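Long-range contacts in choline kinase (Cryptosporidium parvum, PDB 3MES), which probably phosphorylates choline, and perhaps ethanolamine, using ATP as the phosphate donor: residues L124-Y129 against S190-E195; I135-I140 against I284-S289; E150-E155 against N273-Q278. One frame throughout, in Å; residues are numbered along the deposited sequence.

Overall arrangement
The three contacts illustrate how a kinase-like nucleotide site is assembled from segments far apart in sequence. Contact 2 lies between the others, its centre about 12 Å from the centre of each, while the centres of contacts 1 and 3 are about 24 Å apart. Contacts 1 and 2 meet through the helix of residues 124-129, where Phe-127 CE1 packs on Ala-136 CB at 3.8 Å. Between contacts 2 and 3 the backbones join: Ile-284 N lies 2.9 Å from Asn-273 O, a probable hydrogen bond. Both touch ADP, contact 3 at the adenine, contact 2 at N6, the ribose and an alpha-phosphate oxygen; contact 1 stands back, the Val-126 side chain about 13 Å from the nucleotide.

Contact 1. Residues L124-Y129 against S190-E195; sequences LDVFRY and SRFDKE
Asp-125 and Arg-191 reach toward each other from opposite directions, tying helix 120-132 to the loop that precedes helix 198-214. In this kinase-like fold the helix follows the third strand of the five-stranded sheet, a position consistent with that of helix C in protein kinases. The guanidinium meets the carboxylate side-on, one nitrogen to each oxygen. Arg-191 NH2 donates to Asp-125 OD1 at 2.8 Å, nearly in the guanidinium plane and close to straight (162°). The second bond, from Arg-191 NE to Asp-125 OD2 at 2.9 Å, is more bent (133°) and tilted from the guanidinium plane, in keeping with the 35° between the two planes. Both oxygens use their syn lone pairs, and two bonds, one to each oxygen, restrain the rotation of the carboxylate. Extended from CG to NE, the arginine chain spans the gap from the outer, exposed side. Beneath it the buried ring of Phe-192 lies against the helix: Val-126 CG2 sits over one face, offset toward the rim, in a CH-pi contact 4.0 Å from the ring centroid. Tyr-129, whose hydroxyl bonds to Asp-187, brings its ring to the edge of Phe-192, with Tyr-129 CD2 4.3 Å from Phe-192 CE2.

Contact 2. Residues I135-I140 against I284-S289; sequences IAPNII and IDYEYS. With ADP (adenosine-5'-diphosphate), chain I; PT3 (N-propyl-tartramic acid), chain L.
Tyr-286 takes part in three of the four side-chain contacts here, laying its ring against three successive residues of the loop between helix 120-132 and strand 139-143. Its CE2 atom takes the closest apolar approach, 3.5 Å from Ala-136 CB. Pro-137 comes in at the ring edge, its CD 4.0 Å from the same Tyr-286 CE2. Farther out, Ile-135 and Tyr-286 cross at about a right angle, with Ile-135 CG2 3.5 Å from Tyr-286 OH. With CG anti to its carbonyl carbon (chi1 -57°), the tyrosine swings its ring toward residues 135-137. Pro-137 also meets Ile-284 loosely, CG to CG2 at 4.3 Å. The same Pro-137 CG lies 3.8 Å from ADP N6, while Ile-284 turns its other branch to the ribose, CD1 3.6 Å from ADP C3'.

In the second shell, a type I turn from Tyr-286 to Ser-289 closes with Ser-289 N bonded to Tyr-286 O. Tyr-286 OH makes a weak hydrogen bond to Met-283 O, and the His-266 ring meets the tyrosine ring at about 60°. Ser-289 OG lies in the plane of the tyrosine ring at its edge and is bonded to His-266 O; His-266 NE2 in turn hydrogen-bonds to Ile-284 O. Asp-285 leaves the chain away from residues 135-140; its carboxylate lies near ADP O1A and its OD1 accepts from Asn-273 ND2. Its position is consistent with that of the DFG aspartate in protein kinases.

Residues 284-289 thus link strand 281-283 to strand 290-293 on the C-terminal lobe, while residues 135-140 lead from helix 120-132 into strand 139-143, the outer strand of the N-terminal sheet beside strand 146-150.

Contact 3. Residues E150-E155 against N273-Q278; sequences EFIDGE and NLLQTQ. With ADP (adenosine-5'-diphosphate), chain I.
Ile-152 and Leu-275 form the close-packed part of this contact, crossing obliquely with Ile-152 CG2 3.5 Å from Leu-275 CD1. The same leucine methyl also lies against the backbone, 3.4 Å from Ile-152 O. Thr-277 extends the apolar patch: with its CG2 anti to the carbonyl carbon, that methyl faces Ile-152 CG2 at 4.0 Å, while its hydroxyl bonds to Asn-280 O. Gly-154, which has no side chain, lets the chains come together, its CA 3.5 Å from Gln-276 O. The stretch between strands 146-150 and 155-156 corresponds, as in the kinase-like fold, to the protein-kinase hinge, and reads the adenine accordingly. Ile-152 N donates to ADP N1 at 2.8 Å and Glu-150 O accepts from ADP N6, while ADP C2 lies over one face of the Phe-151 ring, offset toward its rim. Beyond the glycine the contact becomes a single antiparallel hydrogen-bonded pair, joining strand 155-156 to strand 274-276, and here the grip is uneven. Gln-276 N donates to Glu-155 O at 2.7 Å and 171°, whereas the return bond from Glu-155 N to Gln-276 O is weak at 3.5 Å. Exposed here, Glu-155 comes no nearer by its side chain than 4.9 Å, from CB to Gln-276 O.

Contact 1. Residues L124-Y129 against S190-E195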
loop_
_atom_site.group_PDB
_atom_site.type_symbol
_atom_site.label_atom_id
_atom_site.label_comp_id
_atom_site.label_asym_id
_atom_site.label_seq_id
_atom_site.Cartn_x
_atom_site.Cartn_y
_atom_site.Cartn_z
ATOM N N LEU B 124 -13.481 17.400 17.249
ATOM C CA LEU B 124 -13.199 18.338 16.172
ATOM C C LEU B 124 -11.741 18.765 16.215
ATOM O O LEU B 124 -11.089 18.909 15.180
ATOM C CB LEU B 124 -14.105 19.566 16.274
ATOM C CG LEU B 124 -13.905 20.615 15.179
ATOM C CD1 LEU B 124 -14.097 19.998 13.800
ATOM C CD2 LEU B 124 -14.840 21.800 15.374
ATOM N N ASP B 125 -11.237 18.966 17.427
ATOM C CA ASP B 125 -9.858 19.378 17.627
ATOM C C ASP B 125 -8.896 18.347 17.049
ATOM O O ASP B 125 -7.922 18.698 16.385
ATOM C CB ASP B 125 -9.582 19.578 19.118
ATOM C CG ASP B 125 -8.210 20.153 19.385
ATOM O OD1 ASP B 125 -7.684 20.867 18.504
ATOM O OD2 ASP B 125 -7.659 19.892 20.476
ATOM N N VAL B 126 -9.179 17.073 17.306
ATOM C CA VAL B 126 -8.338 15.984 16.823
ATOM C C VAL B 126 -8.408 15.852 15.304
ATOM O O VAL B 126 -7.387 15.673 14.639
ATOM C CB VAL B 126 -8.732 14.639 17.465
ATOM C CG1 VAL B 126 -8.064 13.486 16.730
ATOM C CG2 VAL B 126 -8.370 14.625 18.940
ATOM N N PHE B 127 -9.615 15.937 14.757
ATOM C CA PHE B 127 -9.799 15.820 13.316
ATOM C C PHE B 127 -9.030 16.892 12.544
ATOM O O PHE B 127 -8.399 16.600 11.528
ATOM C CB PHE B 127 -11.282 15.868 12.945
ATOM C CG PHE B 127 -11.546 15.655 11.482
ATOM C CD1 PHE B 127 -11.548 14.378 10.944
ATOM C CD2 PHE B 127 -11.785 16.732 10.640
ATOM C CE1 PHE B 127 -11.788 14.176 9.594
ATOM C CE2 PHE B 127 -12.028 16.538 9.289
ATOM C CZ PHE B 127 -12.029 15.257 8.766
ATOM N N ARG B 128 -9.086 18.131 13.024
ATOM C CA ARG B 128 -8.405 19.233 12.343
ATOM C C ARG B 128 -6.900 19.000 12.251
ATOM O O ARG B 128 -6.272 19.344 11.251
ATOM C CB ARG B 128 -8.706 20.572 13.021
ATOM C CG ARG B 128 -10.061 21.156 12.642
ATOM C CD ARG B 128 -10.164 22.624 13.026
ATOM N NE ARG B 128 -10.488 22.805 14.437
ATOM C CZ ARG B 128 -11.653 23.265 14.882
ATOM N NH1 ARG B 128 -11.860 23.399 16.183
ATOM N NH2 ARG B 128 -12.610 23.596 14.024
ATOM N N TYR B 129 -6.326 18.416 13.297
ATOM C CA TYR B 129 -4.907 18.089 13.294
ATOM C C TYR B 129 -4.609 17.015 12.253
ATOM O O TYR B 129 -3.762 17.197 11.377
ATOM C CB TYR B 129 -4.457 17.618 14.677
ATOM C CG TYR B 129 -3.019 17.154 14.715
ATOM C CD1 TYR B 129 -1.977 18.044 14.483
ATOM C CD2 TYR B 129 -2.701 15.828 14.981
ATOM C CE1 TYR B 129 -0.662 17.627 14.513
ATOM C CE2 TYR B 129 -1.388 15.402 15.015
ATOM C CZ TYR B 129 -0.372 16.307 14.779
ATOM O OH TYR B 129 0.939 15.889 14.812
ATOM N N SER B 190 0.152 18.812 22.327
ATOM C CA SER B 190 0.471 18.373 23.677
ATOM C C SER B 190 -0.794 18.246 24.515
ATOM O O SER B 190 -0.829 17.505 25.498
ATOM C CB SER B 190 1.440 19.357 24.335
ATOM O OG SER B 190 1.648 19.035 25.698
ATOM N N ARG B 191 -1.834 18.968 24.106
ATOM C CA ARG B 191 -3.079 19.031 24.861
ATOM C C ARG B 191 -3.912 17.759 24.743
ATOM O O ARG B 191 -4.860 17.560 25.501
ATOM C CB ARG B 191 -3.904 20.244 24.426
ATOM C CG ARG B 191 -4.389 20.186 22.989
ATOM C CD ARG B 191 -4.842 21.560 22.510
ATOM N NE ARG B 191 -5.294 21.530 21.124
ATOM C CZ ARG B 191 -4.479 21.539 20.075
ATOM N NH1 ARG B 191 -3.165 21.574 20.252
ATOM N NH2 ARG B 191 -4.978 21.507 18.847
ATOM N N PHE B 192 -3.568 16.902 23.787
ATOM C CA PHE B 192 -4.247 15.619 23.655
ATOM C C PHE B 192 -3.812 14.673 24.768
ATOM O O PHE B 192 -2.620 14.539 25.053
ATOM C CB PHE B 192 -3.974 14.986 22.289
ATOM C CG PHE B 192 -4.538 15.764 21.135
ATOM C CD1 PHE B 192 -5.711 16.483 21.274
ATOM C CD2 PHE B 192 -3.907 15.753 19.903
ATOM C CE1 PHE B 192 -6.233 17.193 20.213
ATOM C CE2 PHE B 192 -4.428 16.460 18.837
ATOM C CZ PHE B 192 -5.590 17.180 18.992
ATOM N N ASP B 193 -4.784 14.021 25.395
ATOM C CA ASP B 193 -4.513 13.114 26.502
ATOM C C ASP B 193 -3.426 12.109 26.134
ATOM O O ASP B 193 -3.499 11.452 25.097
ATOM C CB ASP B 193 -5.794 12.388 26.914
ATOM C CG ASP B 193 -5.568 11.392 28.037
ATOM O OD1 ASP B 193 -4.510 11.458 28.697
ATOM O OD2 ASP B 193 -6.454 10.540 28.258
ATOM N N LYS B 194 -2.416 11.994 26.987
ATOM C CA LYS B 194 -1.322 11.058 26.750
ATOM C C LYS B 194 -1.611 9.675 27.339
ATOM O O LYS B 194 -0.808 8.753 27.195
ATOM C CB LYS B 194 -0.011 11.612 27.313
ATOM C CG LYS B 194 0.477 12.877 26.617
ATOM C CD LYS B 194 1.788 13.367 27.214
ATOM C CE LYS B 194 2.405 14.477 26.374
ATOM N NZ LYS B 194 1.569 15.713 26.367
ATOM N N GLU B 195 -2.758 9.535 27.997
ATOM C CA GLU B 195 -3.149 8.252 28.579
ATOM C C GLU B 195 -4.068 7.474 27.645
ATOM O O GLU B 195 -4.882 8.063 26.937
ATOM C CB GLU B 195 -3.839 8.455 29.931
ATOM C CG GLU B 195 -2.930 9.003 31.019
ATOM C CD GLU B 195 -3.584 8.989 32.391
ATOM O OE1 GLU B 195 -4.830 8.905 32.463
ATOM O OE2 GLU B 195 -2.848 9.061 33.397
#

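Contact 2. Residues I135-I140 against I284-S289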
loop_
_atom_site.group_PDB
_atom_site.type_symbol
_atom_site.label_atom_id
_atom_site.label_comp_id
_atom_site.label_asym_id
_atom_site.label_seq_id
_atom_site.Cartn_x
_atom_site.Cartn_y
_atom_site.Cartn_z
ATOM N N ILE B 135 -3.389 13.089 7.029
ATOM C CA ILE B 135 -3.881 11.731 7.214
ATOM C C ILE B 135 -5.386 11.668 6.958
ATOM O O ILE B 135 -5.847 10.901 6.114
ATOM C CB ILE B 135 -3.562 11.188 8.617
ATOM C CG1 ILE B 135 -2.067 10.871 8.725
ATOM C CG2 ILE B 135 -4.395 9.947 8.899
ATOM C CD1 ILE B 135 -1.635 10.407 10.098
ATOM N N ALA B 136 -6.143 12.485 7.684
ATOM C CA ALA B 136 -7.583 12.587 7.473
ATOM C C ALA B 136 -7.882 13.411 6.219
ATOM O O ALA B 136 -7.013 14.126 5.720
ATOM C CB ALA B 136 -8.252 13.205 8.687
ATOM N N PRO B 137 -9.116 13.307 5.701
ATOM C CA PRO B 137 -9.494 14.065 4.512
ATOM C C PRO B 137 -9.218 15.552 4.703
ATOM O O PRO B 137 -9.453 16.090 5.784
ATOM C CB PRO B 137 -11.000 13.813 4.399
ATOM C CG PRO B 137 -11.215 12.506 5.085
ATOM C CD PRO B 137 -10.218 12.471 6.206
ATOM N N ASN B 138 -8.717 16.203 3.663
ATOM C CA ASN B 138 -8.389 17.622 3.736
ATOM C C ASN B 138 -9.606 18.501 4.028
ATOM O O ASN B 138 -10.691 18.264 3.501
ATOM C CB ASN B 138 -7.716 18.080 2.441
ATOM C CG ASN B 138 -7.075 19.447 2.570
ATOM O OD1 ASN B 138 -7.100 20.250 1.635
ATOM N ND2 ASN B 138 -6.497 19.719 3.735
ATOM N N ILE B 139 -9.415 19.510 4.875
ATOM C CA ILE B 139 -10.460 20.489 5.151
ATOM C C ILE B 139 -10.320 21.670 4.200
ATOM O O ILE B 139 -9.286 22.334 4.170
ATOM C CB ILE B 139 -10.382 21.020 6.598
ATOM C CG1 ILE B 139 -10.717 19.921 7.605
ATOM C CG2 ILE B 139 -11.324 22.204 6.787
ATOM C CD1 ILE B 139 -10.529 20.352 9.043
ATOM N N ILE B 140 -11.364 21.931 3.425
ATOM C CA ILE B 140 -11.340 23.031 2.472
ATOM C C ILE B 140 -11.927 24.300 3.085
ATOM O O ILE B 140 -11.442 25.404 2.836
ATOM C CB ILE B 140 -12.098 22.665 1.183
ATOM C CG1 ILE B 140 -11.453 21.441 0.528
ATOM C CG2 ILE B 140 -12.126 23.845 0.221
ATOM C CD1 ILE B 140 -12.277 20.828 -0.576
ATOM N N ILE B 284 -10.956 6.556 7.115
ATOM C CA ILE B 284 -11.874 7.644 7.441
ATOM C C ILE B 284 -12.546 7.404 8.789
ATOM O O ILE B 284 -12.313 6.386 9.437
ATOM C CB ILE B 284 -12.955 7.833 6.354
ATOM C CG1 ILE B 284 -13.715 6.526 6.120
ATOM C CG2 ILE B 284 -12.332 8.328 5.059
ATOM C CD1 ILE B 284 -14.993 6.695 5.320
ATOM N N ASP B 285 -13.376 8.355 9.205
ATOM C CA ASP B 285 -14.131 8.235 10.447
ATOM C C ASP B 285 -13.207 8.125 11.658
ATOM O O ASP B 285 -12.985 7.032 12.187
ATOM C CB ASP B 285 -15.077 7.034 10.387
ATOM C CG ASP B 285 -16.125 7.063 11.484
ATOM O OD1 ASP B 285 -16.786 6.027 11.710
ATOM O OD2 ASP B 285 -16.291 8.125 12.120
ATOM N N TYR B 286 -12.678 9.265 12.093
ATOM C CA TYR B 286 -11.752 9.310 13.218
ATOM C C TYR B 286 -12.431 9.809 14.485
ATOM O O TYR B 286 -11.767 10.332 15.378
ATOM C CB TYR B 286 -10.558 10.218 12.897
ATOM C CG TYR B 286 -9.782 9.821 11.659
ATOM C CD1 TYR B 286 -8.702 8.952 11.742
ATOM C CD2 TYR B 286 -10.125 10.320 10.411
ATOM C CE1 TYR B 286 -7.989 8.586 10.616
ATOM C CE2 TYR B 286 -9.420 9.958 9.276
ATOM C CZ TYR B 286 -8.352 9.091 9.385
ATOM O OH TYR B 286 -7.643 8.729 8.261
ATOM N N GLU B 287 -13.747 9.643 14.571
ATOM C CA GLU B 287 -14.500 10.180 15.703
ATOM C C GLU B 287 -14.160 9.502 17.034
ATOM O O GLU B 287 -14.439 10.047 18.098
ATOM C CB GLU B 287 -16.009 10.122 15.445
ATOM C CG GLU B 287 -16.752 9.093 16.290
ATOM C CD GLU B 287 -18.252 9.347 16.339
ATOM O OE1 GLU B 287 -18.834 9.244 17.442
ATOM O OE2 GLU B 287 -18.847 9.655 15.282
ATOM N N TYR B 288 -13.558 8.316 16.977
ATOM C CA TYR B 288 -13.189 7.594 18.197
ATOM C C TYR B 288 -11.674 7.551 18.389
ATOM O O TYR B 288 -11.167 6.812 19.233
ATOM C CB TYR B 288 -13.748 6.168 18.178
ATOM C CG TYR B 288 -15.251 6.090 18.019
ATOM C CD1 TYR B 288 -16.095 6.310 19.100
ATOM C CD2 TYR B 288 -15.824 5.789 16.792
ATOM C CE1 TYR B 288 -17.470 6.241 18.962
ATOM C CE2 TYR B 288 -17.198 5.716 16.643
ATOM C CZ TYR B 288 -18.016 5.942 17.733
ATOM O OH TYR B 288 -19.382 5.867 17.589
ATOM N N SER B 289 -10.955 8.347 17.606
ATOM C CA SER B 289 -9.497 8.324 17.646
ATOM C C SER B 289 -8.935 9.054 18.861
ATOM O O SER B 289 -9.373 10.153 19.200
ATOM C CB SER B 289 -8.917 8.895 16.352
ATOM O OG SER B 289 -9.328 8.113 15.243
HETATM P PB ADP I . -21.441 10.327 11.205
HETATM O O1B ADP I . -22.884 10.772 11.139
HETATM O O2B ADP I . -20.467 11.416 11.583
HETATM O O3B ADP I . -21.237 9.017 11.931
HETATM P PA ADP I . -19.695 9.364 9.193
HETATM O O1A ADP I . -19.409 8.126 10.010
HETATM O O2A ADP I . -18.668 10.461 9.083
HETATM O O3A ADP I . -21.091 10.012 9.669
HETATM O "O5'" ADP I . -20.105 8.892 7.714
HETATM C "C5'" ADP I . -19.128 8.793 6.689
HETATM C "C4'" ADP I . -19.671 7.855 5.628
HETATM O "O4'" ADP I . -20.027 8.616 4.477
HETATM C "C3'" ADP I . -18.599 6.866 5.207
HETATM O "O3'" ADP I . -19.056 5.533 5.429
HETATM C "C2'" ADP I . -18.379 7.115 3.732
HETATM O "O2'" ADP I . -19.040 6.095 2.981
HETATM C "C1'" ADP I . -19.026 8.464 3.475
HETATM N N9 ADP I . -18.022 9.536 3.669
HETATM C C8 ADP I . -17.870 10.276 4.783
HETATM N N7 ADP I . -16.864 11.178 4.644
HETATM C C5 ADP I . -16.354 11.016 3.408
HETATM C C6 ADP I . -15.273 11.643 2.613
HETATM N N6 ADP I . -14.521 12.646 3.127
HETATM N N1 ADP I . -15.066 11.180 1.359
HETATM C C2 ADP I . -15.809 10.183 0.840
HETATM N N3 ADP I . -16.807 9.569 1.501
HETATM C C4 ADP I . -17.121 9.934 2.768
HETATM O O1 PT3 L . -18.857 6.174 12.540
HETATM O O11 PT3 L . -20.641 6.670 13.789
HETATM C C1 PT3 L . -19.988 5.934 13.016
HETATM C C2 PT3 L . -20.617 4.599 12.628
HETATM O O2 PT3 L . -21.937 4.484 13.165
HETATM C C3 PT3 L . -19.727 3.490 13.180
HETATM O O3 PT3 L . -20.473 2.650 14.063
HETATM C C4 PT3 L . -19.207 2.689 11.997
HETATM O O41 PT3 L . -18.076 2.208 12.011
HETATM N N4 PT3 L . -20.057 2.601 10.976
HETATM C C41 PT3 L . -19.721 1.881 9.738
HETATM C C42 PT3 L . -20.996 1.591 8.945
HETATM C C43 PT3 L . -21.184 0.087 8.744
#

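Contact 3. Residues E150-E155 against N273-Q278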
loop_
_atom_site.group_PDB
_atom_site.type_symbol
_atom_site.label_atom_id
_atom_site.label_comp_id
_atom_site.label_asym_id
_atom_site.label_seq_id
_atom_site.Cartn_x
_atom_site.Cartn_y
_atom_site.Cartn_z
ATOM N N GLU B 150 -12.472 17.322 1.593
ATOM C CA GLU B 150 -12.100 16.632 0.374
ATOM C C GLU B 150 -12.905 15.341 0.284
ATOM O O GLU B 150 -12.991 14.587 1.258
ATOM C CB GLU B 150 -10.607 16.312 0.400
ATOM C CG GLU B 150 -10.181 15.216 -0.549
ATOM C CD GLU B 150 -8.733 14.807 -0.348
ATOM O OE1 GLU B 150 -8.178 15.076 0.740
ATOM O OE2 GLU B 150 -8.152 14.212 -1.279
ATOM N N PHE B 151 -13.507 15.086 -0.872
ATOM C CA PHE B 151 -14.240 13.843 -1.056
ATOM C C PHE B 151 -13.300 12.711 -1.456
ATOM O O PHE B 151 -12.746 12.711 -2.555
ATOM C CB PHE B 151 -15.354 13.996 -2.095
ATOM C CG PHE B 151 -16.158 12.741 -2.300
ATOM C CD1 PHE B 151 -17.215 12.434 -1.458
ATOM C CD2 PHE B 151 -15.847 11.861 -3.323
ATOM C CE1 PHE B 151 -17.952 11.278 -1.638
ATOM C CE2 PHE B 151 -16.581 10.704 -3.510
ATOM C CZ PHE B 151 -17.636 10.411 -2.664
ATOM N N ILE B 152 -13.122 11.755 -0.552
ATOM C CA ILE B 152 -12.329 10.565 -0.832
ATOM C C ILE B 152 -13.141 9.611 -1.698
ATOM O O ILE B 152 -14.005 8.892 -1.200
ATOM C CB ILE B 152 -11.939 9.842 0.469
ATOM C CG1 ILE B 152 -11.242 10.812 1.431
ATOM C CG2 ILE B 152 -11.075 8.621 0.170
ATOM C CD1 ILE B 152 -10.130 11.631 0.797
ATOM N N ASP B 153 -12.873 9.609 -2.999
ATOM C CA ASP B 153 -13.660 8.792 -3.917
ATOM C C ASP B 153 -13.049 7.410 -4.109
ATOM O O ASP B 153 -12.017 7.253 -4.760
ATOM C CB ASP B 153 -13.856 9.495 -5.266
ATOM C CG ASP B 153 -12.581 9.566 -6.079
ATOM O OD1 ASP B 153 -11.515 9.854 -5.492
ATOM O OD2 ASP B 153 -12.643 9.338 -7.306
ATOM N N GLY B 154 -13.706 6.412 -3.531
ATOM C CA GLY B 154 -13.282 5.024 -3.643
ATOM C C GLY B 154 -14.340 4.129 -3.032
ATOM O O GLY B 154 -15.293 4.612 -2.426
ATOM N N GLU B 155 -14.178 2.823 -3.195
ATOM C CA GLU B 155 -15.130 1.867 -2.649
ATOM C C GLU B 155 -14.663 1.333 -1.304
ATOM O O GLU B 155 -13.497 0.967 -1.148
ATOM C CB GLU B 155 -15.350 0.713 -3.630
ATOM C CG GLU B 155 -16.321 1.047 -4.744
ATOM C CD GLU B 155 -17.705 1.361 -4.212
ATOM O OE1 GLU B 155 -18.332 0.458 -3.614
ATOM O OE2 GLU B 155 -18.164 2.510 -4.388
ATOM N N ASN B 273 -14.723 1.887 6.847
ATOM C CA ASN B 273 -13.916 3.081 7.079
ATOM C C ASN B 273 -12.576 3.018 6.353
ATOM O O ASN B 273 -11.673 3.822 6.602
ATOM C CB ASN B 273 -13.722 3.318 8.575
ATOM C CG ASN B 273 -14.956 3.896 9.229
ATOM O OD1 ASN B 273 -15.798 4.490 8.557
ATOM N ND2 ASN B 273 -15.076 3.724 10.540
ATOM N N LEU B 274 -12.464 2.053 5.449
ATOM C CA LEU B 274 -11.295 1.924 4.596
ATOM C C LEU B 274 -11.731 2.001 3.138
ATOM O O LEU B 274 -12.311 1.056 2.604
ATOM C CB LEU B 274 -10.581 0.596 4.865
ATOM C CG LEU B 274 -9.962 0.446 6.257
ATOM C CD1 LEU B 274 -9.762 -1.024 6.616
ATOM C CD2 LEU B 274 -8.652 1.225 6.356
ATOM N N LEU B 275 -11.456 3.136 2.503
ATOM C CA LEU B 275 -11.840 3.342 1.111
ATOM C C LEU B 275 -10.709 2.960 0.162
ATOM O O LEU B 275 -9.575 3.410 0.315
ATOM C CB LEU B 275 -12.252 4.796 0.876
ATOM C CG LEU B 275 -13.319 5.352 1.818
ATOM C CD1 LEU B 275 -13.737 6.759 1.397
ATOM C CD2 LEU B 275 -14.521 4.423 1.863
ATOM N N GLN B 276 -11.025 2.123 -0.818
ATOM C CA GLN B 276 -10.035 1.697 -1.795
ATOM C C GLN B 276 -10.002 2.657 -2.977
ATOM O O GLN B 276 -10.810 2.550 -3.897
ATOM C CB GLN B 276 -10.331 0.277 -2.282
ATOM C CG GLN B 276 -9.509 -0.135 -3.488
ATOM C CD GLN B 276 -8.067 -0.441 -3.137
ATOM O OE1 GLN B 276 -7.143 0.191 -3.649
ATOM N NE2 GLN B 276 -7.867 -1.414 -2.257
ATOM N N THR B 277 -9.069 3.602 -2.942
ATOM C CA THR B 277 -8.911 4.546 -4.036
ATOM C C THR B 277 -8.111 3.896 -5.158
ATOM O O THR B 277 -7.837 2.697 -5.119
ATOM C CB THR B 277 -8.221 5.846 -3.576
ATOM O OG1 THR B 277 -6.820 5.612 -3.380
ATOM C CG2 THR B 277 -8.836 6.339 -2.275
ATOM N N GLN B 278 -7.744 4.687 -6.159
ATOM C CA GLN B 278 -6.985 4.181 -7.296
ATOM C C GLN B 278 -5.646 3.586 -6.865
ATOM O O GLN B 278 -5.338 2.435 -7.176
ATOM C CB GLN B 278 -6.754 5.294 -8.322
ATOM C CG GLN B 278 -5.890 4.881 -9.505
ATOM C CD GLN B 278 -6.561 3.840 -10.384
ATOM O OE1 GLN B 278 -6.080 2.714 -10.508
ATOM N NE2 GLN B 278 -7.681 4.211 -10.994
HETATM P PB ADP I . -21.441 10.327 11.205
HETATM O O1B ADP I . -22.884 10.772 11.139
HETATM O O2B ADP I . -20.467 11.416 11.583
HETATM O O3B ADP I . -21.237 9.017 11.931
HETATM P PA ADP I . -19.695 9.364 9.193
HETATM O O1A ADP I . -19.409 8.126 10.010
HETATM O O2A ADP I . -18.668 10.461 9.083
HETATM O O3A ADP I . -21.091 10.012 9.669
HETATM O "O5'" ADP I . -20.105 8.892 7.714
HETATM C "C5'" ADP I . -19.128 8.793 6.689
HETATM C "C4'" ADP I . -19.671 7.855 5.628
HETATM O "O4'" ADP I . -20.027 8.616 4.477
HETATM C "C3'" ADP I . -18.599 6.866 5.207
HETATM O "O3'" ADP I . -19.056 5.533 5.429
HETATM C "C2'" ADP I . -18.379 7.115 3.732
HETATM O "O2'" ADP I . -19.040 6.095 2.981
HETATM C "C1'" ADP I . -19.026 8.464 3.475
HETATM N N9 ADP I . -18.022 9.536 3.669
HETATM C C8 ADP I . -17.870 10.276 4.783
HETATM N N7 ADP I . -16.864 11.178 4.644
HETATM C C5 ADP I . -16.354 11.016 3.408
HETATM C C6 ADP I . -15.273 11.643 2.613
HETATM N N6 ADP I . -14.521 12.646 3.127
HETATM N N1 ADP I . -15.066 11.180 1.359
HETATM C C2 ADP I . -15.809 10.183 0.840
HETATM N N3 ADP I . -16.807 9.569 1.501
HETATM C C4 ADP I . -17.121 9.934 2.768
#